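Local atomic coordinates of hyperpolarization-activated (Ih) channel (Strongylocentrotus purpuratus, PDB entry 2PTM), a protein that probably conducts potassium as a voltage-gated channel subunit opened by hyperpolarization, here represented by its C-terminal cytoplasmic region, which binds cyclic AMP. Residues 96-101 against 160-165; 102-107 against 156-161. One frame throughout, in Å; residues are numbered along the deposited sequence.

In the fold
From the N terminus the chain runs through the helices up to 84-93 and enters the beta roll of the cyclic nucleotide-binding domain. Strand 95-99 pairs with strand 163-169 in contact 1, and the next strand, 104-106, pairs with 156-159 in contact 2. The loop closed by contact 2 therefore lies within the longer loop closed by contact 1, and that inner loop carries the remaining roll strands and helix 145-149. Each contact holds the strand that is outermost, within this chain, in a different antiparallel sheet. Between the sheets Phe-99, Cys-159, Val-105 and Leu-165 pack together, and both contacts touch a second subunit.

Contact 1: 96-101 against 160-165; sequences FEVFQP and ETYCTL
Tyr-162 meets Gln-100 and Pro-101, just after strand 95-99, at one end of an antiparallel ladder in the beta roll of the cyclic nucleotide-binding domain. Pro-101 CD sits over one face of the Tyr-162 ring, offset toward the rim, 3.8 Å from the ring centroid in a CH-pi contact. Gln-100 runs beside the tyrosine, pointing the same way, its amide plane turned 53° from the ring. Its extended chain carries NE2 to Tyr-162 OH at 3.1 Å, an almost straight bond with the hydroxyl oxygen in the amide plane; NE2 also donates to Lys-33 O, which helps fix the rotation of the amide. An alanine in place of Tyr-162 would probably leave Gln-100 NE2 without its hydroxyl partner and open a gap beside Pro-101 CD. Farther along, Phe-99 and Leu-165 cross at about a right angle, Phe-99 CD2 meeting Leu-165 CD1 at 3.6 Å. On the other side of the sheet Val-98 CG2 lies alongside Thr-164 CG2, while Phe-96, with CG anti to its own backbone N (chi1 -176°), brings CE1 to 3.8 Å from Thr-164 CB. Paired backbone bonds join Glu-97 with Leu-165 and Phe-99 with Cys-163. Helix 28-42 packs on the side of Val-98, its Tyr-40 stacking on Tyr-162; strand 114-118 lies against Phe-99 and Leu-165, and Ile-60 of a second subunit packs on Gln-100.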
loop_
_atom_site.group_PDB
_atom_site.type_symbol
_atom_site.label_atom_id
_atom_site.label_comp_id
_atom_site.label_asym_id
_atom_site.label_seq_id
_atom_site.Cartn_x
_atom_site.Cartn_y
_atom_site.Cartn_z
ATOM N N PHE A 96 12.989 -13.973 -1.306
ATOM C CA PHE A 96 13.508 -15.145 -0.594
ATOM C C PHE A 96 12.379 -15.892 0.111
ATOM O O PHE A 96 11.539 -15.283 0.774
ATOM C CB PHE A 96 14.546 -14.694 0.427
ATOM C CG PHE A 96 15.208 -15.819 1.161
ATOM C CD1 PHE A 96 15.967 -16.754 0.482
ATOM C CD2 PHE A 96 15.084 -15.934 2.534
ATOM C CE1 PHE A 96 16.595 -17.784 1.159
ATOM C CE2 PHE A 96 15.718 -16.964 3.220
ATOM C CZ PHE A 96 16.466 -17.894 2.529
ATOM N N GLU A 97 12.347 -17.209 -0.039
ATOM C CA GLU A 97 11.331 -18.024 0.626
ATOM C C GLU A 97 12.014 -19.263 1.156
ATOM O O GLU A 97 12.964 -19.750 0.549
ATOM C CB GLU A 97 10.204 -18.429 -0.345
ATOM C CG GLU A 97 9.336 -17.249 -0.832
ATOM C CD GLU A 97 8.107 -17.690 -1.605
ATOM O OE1 GLU A 97 7.498 -18.717 -1.238
ATOM O OE2 GLU A 97 7.743 -17.004 -2.580
ATOM N N VAL A 98 11.538 -19.769 2.286
ATOM C CA VAL A 98 12.056 -21.020 2.825
ATOM C C VAL A 98 10.878 -21.950 3.020
ATOM O O VAL A 98 9.822 -21.514 3.495
ATOM C CB VAL A 98 12.772 -20.807 4.189
ATOM C CG1 VAL A 98 12.950 -22.137 4.911
ATOM C CG2 VAL A 98 14.120 -20.121 3.994
ATOM N N PHE A 99 11.056 -23.218 2.637
ATOM C CA PHE A 99 10.072 -24.266 2.880
ATOM C C PHE A 99 10.727 -25.454 3.605
ATOM O O PHE A 99 11.957 -25.601 3.613
ATOM C CB PHE A 99 9.417 -24.741 1.564
ATOM C CG PHE A 99 8.454 -23.745 0.955
ATOM C CD1 PHE A 99 7.081 -23.833 1.203
ATOM C CD2 PHE A 99 8.914 -22.739 0.118
ATOM C CE1 PHE A 99 6.190 -22.930 0.654
ATOM C CE2 PHE A 99 8.029 -21.820 -0.449
ATOM C CZ PHE A 99 6.657 -21.918 -0.180
ATOM N N GLN A 100 9.887 -26.292 4.207
ATOM C CA GLN A 100 10.323 -27.396 5.057
ATOM C C GLN A 100 10.015 -28.744 4.423
ATOM O O GLN A 100 9.178 -28.832 3.532
ATOM C CB GLN A 100 9.636 -27.288 6.423
ATOM C CG GLN A 100 10.216 -26.155 7.281
ATOM C CD GLN A 100 9.364 -25.812 8.474
ATOM O OE1 GLN A 100 8.249 -25.320 8.323
ATOM N NE2 GLN A 100 9.894 -26.049 9.681
ATOM N N PRO A 101 10.698 -29.805 4.882
ATOM C CA PRO A 101 10.471 -31.152 4.351
ATOM C C PRO A 101 8.985 -31.511 4.314
ATOM O O PRO A 101 8.267 -31.242 5.285
ATOM C CB PRO A 101 11.209 -32.042 5.355
ATOM C CG PRO A 101 12.301 -31.199 5.852
ATOM C CD PRO A 101 11.779 -29.786 5.884
ATOM N N GLU A 160 11.628 -32.292 -0.434
ATOM C CA GLU A 160 12.207 -33.455 0.226
ATOM C C GLU A 160 13.021 -32.991 1.432
ATOM O O GLU A 160 13.025 -33.646 2.459
ATOM C CB GLU A 160 13.095 -34.265 -0.735
ATOM C CG GLU A 160 12.347 -35.062 -1.788
ATOM C CD GLU A 160 11.851 -36.397 -1.262
ATOM O OE1 GLU A 160 12.059 -37.416 -1.949
ATOM O OE2 GLU A 160 11.268 -36.430 -0.153
ATOM N N THR A 161 13.693 -31.847 1.299
ATOM C CA THR A 161 14.593 -31.339 2.326
ATOM C C THR A 161 14.089 -29.959 2.713
ATOM O O THR A 161 13.071 -29.516 2.196
ATOM C CB THR A 161 16.012 -31.173 1.766
ATOM O OG1 THR A 161 15.993 -30.201 0.712
ATOM C CG2 THR A 161 16.549 -32.495 1.205
ATOM N N TYR A 162 14.779 -29.281 3.623
ATOM C CA TYR A 162 14.579 -27.842 3.747
ATOM C C TYR A 162 14.971 -27.238 2.404
ATOM O O TYR A 162 15.967 -27.657 1.807
ATOM C CB TYR A 162 15.455 -27.259 4.866
ATOM C CG TYR A 162 14.758 -27.236 6.201
ATOM C CD1 TYR A 162 14.717 -28.368 7.001
ATOM C CD2 TYR A 162 14.117 -26.082 6.652
ATOM C CE1 TYR A 162 14.066 -28.355 8.223
ATOM C CE2 TYR A 162 13.462 -26.056 7.857
ATOM C CZ TYR A 162 13.437 -27.197 8.643
ATOM O OH TYR A 162 12.787 -27.178 9.848
ATOM N N CYS A 163 14.204 -26.262 1.926
ATOM C CA CYS A 163 14.497 -25.629 0.644
ATOM C C CYS A 163 14.550 -24.131 0.799
ATOM O O CYS A 163 13.681 -23.537 1.429
ATOM C CB CYS A 163 13.444 -25.987 -0.413
ATOM S SG CYS A 163 13.504 -27.731 -0.902
ATOM N N THR A 164 15.582 -23.531 0.229
ATOM C CA THR A 164 15.647 -22.087 0.147
ATOM C C THR A 164 15.439 -21.734 -1.317
ATOM O O THR A 164 16.178 -22.187 -2.191
ATOM C CB THR A 164 16.984 -21.565 0.673
ATOM O OG1 THR A 164 18.048 -22.204 -0.035
ATOM C CG2 THR A 164 17.127 -21.901 2.146
ATOM N N LEU A 165 14.402 -20.949 -1.568
ATOM C CA LEU A 165 13.966 -20.623 -2.921
ATOM C C LEU A 165 13.952 -19.114 -3.100
ATOM O O LEU A 165 13.905 -18.359 -2.114
ATOM C CB LEU A 165 12.539 -21.147 -3.152
ATOM C CG LEU A 165 12.275 -22.607 -2.786
ATOM C CD1 LEU A 165 10.804 -22.957 -2.983
ATOM C CD2 LEU A 165 13.166 -23.501 -3.638
#

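Contact 2: 102-107 against 156-161; sequences ADYVIQ and SVKCET. With CMP (adenosine-3',5'-cyclic-monophosphate), chain C.
Two residues of the cyclic AMP pocket, Ile-106 and Val-157, belong to this pairing, an antiparallel ladder of the beta roll interrupted by a classic beta bulge. Val-105 and Ile-106 both face Val-157: its carbonyl oxygen receives two weak bonds, from Val-105 N at 2.9 Å with a bent angle of 129° and from Ile-106 N at 3.4 Å. Val-157 N in turn donates to Ile-106 O, completing the hydrogen-bonded pair. Within the bulge, the side chains of Ile-106 and Val-157 lie side by side, pointing the same way, and both reach the nucleotide: Ile-106 CG2 stands 3.9 Å from O5' of the cyclic AMP, and Val-157 CG2 is equally far from its O4'. These are van der Waals contacts with the sugar-phosphate part; Gly-143, Glu-144, Cys-146, Arg-153 and Val-154 supply hydrogen bonds. The opposite face of the ladder carries Tyr-104 and Lys-158. With CG anti to the backbone N (chi1 -174°) and the chain extended beyond it, Lys-158 runs obliquely across the ring, its CG over the centre in a CH-pi contact 4.1 Å from the Tyr-104 centroid and its CD 3.5 Å from Tyr-104 CZ. At the other end Cys-159 N donates to Asp-103 O, and Ala-102 N to Cys-159 O at 2.7 Å. Val-105 CG2 touches Cys-159 SG at 3.5 Å. Asp-103 anchors the preceding turn, its OD2 accepting from Gln-100 N and its OD1 forming a salt bridge to Lys-33 of helix 28-42. Strand 123-126 continues the sheet beside 156-159, while Phe-116 of strand 114-118 and Phe-142 of strand 141-142 pack against Val-105 and Ile-106.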
loop_
_atom_site.group_PDB
_atom_site.type_symbol
_atom_site.label_atom_id
_atom_site.label_comp_id
_atom_site.label_asym_id
_atom_site.label_seq_id
_atom_site.Cartn_x
_atom_site.Cartn_y
_atom_site.Cartn_z
ATOM N N ALA A 102 8.552 -32.083 3.189
ATOM C CA ALA A 102 7.168 -32.496 2.951
ATOM C C ALA A 102 6.180 -31.353 2.630
ATOM O O ALA A 102 5.012 -31.610 2.339
ATOM C CB ALA A 102 6.647 -33.401 4.097
ATOM N N ASP A 103 6.634 -30.100 2.671
ATOM C CA ASP A 103 5.784 -28.982 2.248
ATOM C C ASP A 103 5.456 -29.083 0.761
ATOM O O ASP A 103 6.339 -29.331 -0.060
ATOM C CB ASP A 103 6.475 -27.635 2.468
ATOM C CG ASP A 103 6.397 -27.150 3.897
ATOM O OD1 ASP A 103 5.718 -27.801 4.727
ATOM O OD2 ASP A 103 7.022 -26.102 4.182
ATOM N N TYR A 104 4.194 -28.864 0.412
ATOM C CA TYR A 104 3.825 -28.684 -0.989
ATOM C C TYR A 104 3.958 -27.216 -1.381
ATOM O O TYR A 104 3.154 -26.384 -0.979
ATOM C CB TYR A 104 2.401 -29.178 -1.254
ATOM C CG TYR A 104 2.295 -30.680 -1.333
ATOM C CD1 TYR A 104 2.445 -31.348 -2.542
ATOM C CD2 TYR A 104 2.048 -31.431 -0.198
ATOM C CE1 TYR A 104 2.352 -32.724 -2.610
ATOM C CE2 TYR A 104 1.951 -32.797 -0.255
ATOM C CZ TYR A 104 2.103 -33.441 -1.455
ATOM O OH TYR A 104 2.009 -34.808 -1.479
ATOM N N VAL A 105 4.990 -26.898 -2.152
ATOM C CA VAL A 105 5.173 -25.539 -2.647
ATOM C C VAL A 105 4.108 -25.236 -3.693
ATOM O O VAL A 105 3.595 -24.120 -3.769
ATOM C CB VAL A 105 6.550 -25.363 -3.287
ATOM C CG1 VAL A 105 6.782 -23.894 -3.685
ATOM C CG2 VAL A 105 7.635 -25.860 -2.334
ATOM N N ILE A 106 3.778 -26.248 -4.484
ATOM C CA ILE A 106 2.815 -26.116 -5.579
ATOM C C ILE A 106 1.900 -27.319 -5.601
ATOM O O ILE A 106 2.359 -28.447 -5.435
ATOM C CB ILE A 106 3.532 -26.032 -6.942
ATOM C CG1 ILE A 106 4.240 -24.678 -7.099
ATOM C CG2 ILE A 106 2.541 -26.218 -8.101
ATOM C CD1 ILE A 106 5.030 -24.556 -8.422
ATOM N N GLN A 107 0.603 -27.067 -5.799
ATOM C CA GLN A 107 -0.395 -28.115 -5.964
ATOM C C GLN A 107 -0.892 -28.161 -7.408
ATOM O O GLN A 107 -1.288 -27.140 -7.967
ATOM C CB GLN A 107 -1.590 -27.853 -5.036
ATOM C CG GLN A 107 -1.293 -28.056 -3.559
ATOM C CD GLN A 107 -1.329 -29.511 -3.166
ATOM O OE1 GLN A 107 -1.706 -30.367 -3.963
ATOM N NE2 GLN A 107 -0.941 -29.802 -1.934
ATOM N N SER A 156 2.375 -31.256 -9.047
ATOM C CA SER A 156 2.645 -30.729 -7.712
ATOM C C SER A 156 4.150 -30.717 -7.469
ATOM O O SER A 156 4.898 -31.450 -8.122
ATOM C CB SER A 156 1.940 -31.564 -6.640
ATOM O OG SER A 156 0.541 -31.617 -6.872
ATOM N N VAL A 157 4.604 -29.870 -6.546
ATOM C CA VAL A 157 6.017 -29.831 -6.201
ATOM C C VAL A 157 6.126 -29.926 -4.690
ATOM O O VAL A 157 5.575 -29.087 -3.974
ATOM C CB VAL A 157 6.675 -28.530 -6.688
ATOM C CG1 VAL A 157 8.173 -28.507 -6.332
ATOM C CG2 VAL A 157 6.459 -28.366 -8.210
ATOM N N LYS A 158 6.829 -30.953 -4.217
ATOM C CA LYS A 158 6.902 -31.247 -2.788
ATOM C C LYS A 158 8.348 -31.259 -2.338
ATOM O O LYS A 158 9.181 -31.912 -2.953
ATOM C CB LYS A 158 6.271 -32.613 -2.501
ATOM C CG LYS A 158 6.152 -32.995 -1.022
ATOM C CD LYS A 158 5.462 -34.356 -0.897
ATOM C CE LYS A 158 5.132 -34.701 0.565
ATOM N NZ LYS A 158 4.640 -36.100 0.697
ATOM N N CYS A 159 8.645 -30.548 -1.254
ATOM C CA CYS A 159 10.005 -30.503 -0.727
ATOM C C CYS A 159 10.436 -31.821 -0.082
ATOM O O CYS A 159 9.713 -32.384 0.744
ATOM C CB CYS A 159 10.125 -29.402 0.316
ATOM S SG CYS A 159 9.854 -27.770 -0.344
ATOM N N GLU A 160 11.628 -32.292 -0.434
ATOM C CA GLU A 160 12.207 -33.455 0.226
ATOM C C GLU A 160 13.021 -32.991 1.432
ATOM O O GLU A 160 13.025 -33.646 2.459
ATOM C CB GLU A 160 13.095 -34.265 -0.735
ATOM C CG GLU A 160 12.347 -35.062 -1.788
ATOM C CD GLU A 160 11.851 -36.397 -1.262
ATOM O OE1 GLU A 160 12.059 -37.416 -1.949
ATOM O OE2 GLU A 160 11.268 -36.430 -0.153
ATOM N N THR A 161 13.693 -31.847 1.299
ATOM C CA THR A 161 14.593 -31.339 2.326
ATOM C C THR A 161 14.089 -29.959 2.713
ATOM O O THR A 161 13.071 -29.516 2.196
ATOM C CB THR A 161 16.012 -31.173 1.766
ATOM O OG1 THR A 161 15.993 -30.201 0.712
ATOM C CG2 THR A 161 16.549 -32.495 1.205
HETATM P P CMP C . 3.839 -25.310 -13.160
HETATM O O1P CMP C . 2.796 -26.126 -13.986
HETATM O O2P CMP C . 3.684 -23.864 -13.116
HETATM O "O5'" CMP C . 3.809 -26.100 -11.760
HETATM C "C5'" CMP C . 4.491 -27.299 -11.472
HETATM C "C4'" CMP C . 5.919 -27.308 -12.001
HETATM O "O4'" CMP C . 6.545 -28.583 -12.096
HETATM C "C3'" CMP C . 5.859 -26.903 -13.454
HETATM O "O3'" CMP C . 5.260 -25.710 -13.830
HETATM C "C2'" CMP C . 7.258 -27.158 -14.016
HETATM O "O2'" CMP C . 8.146 -26.175 -13.503
HETATM C "C1'" CMP C . 7.548 -28.441 -13.163
HETATM N N9 CMP C . 7.507 -29.632 -13.961
HETATM C C8 CMP C . 6.386 -30.308 -14.505
HETATM N N7 CMP C . 6.728 -31.429 -15.163
HETATM C C5 CMP C . 8.123 -31.494 -15.076
HETATM C C6 CMP C . 9.113 -32.396 -15.562
HETATM N N6 CMP C . 8.754 -33.510 -16.277
HETATM N N1 CMP C . 10.430 -32.137 -15.298
HETATM C C2 CMP C . 10.750 -31.043 -14.571
HETATM N N3 CMP C . 9.934 -30.107 -14.039
HETATM C C4 CMP C . 8.633 -30.375 -14.302
#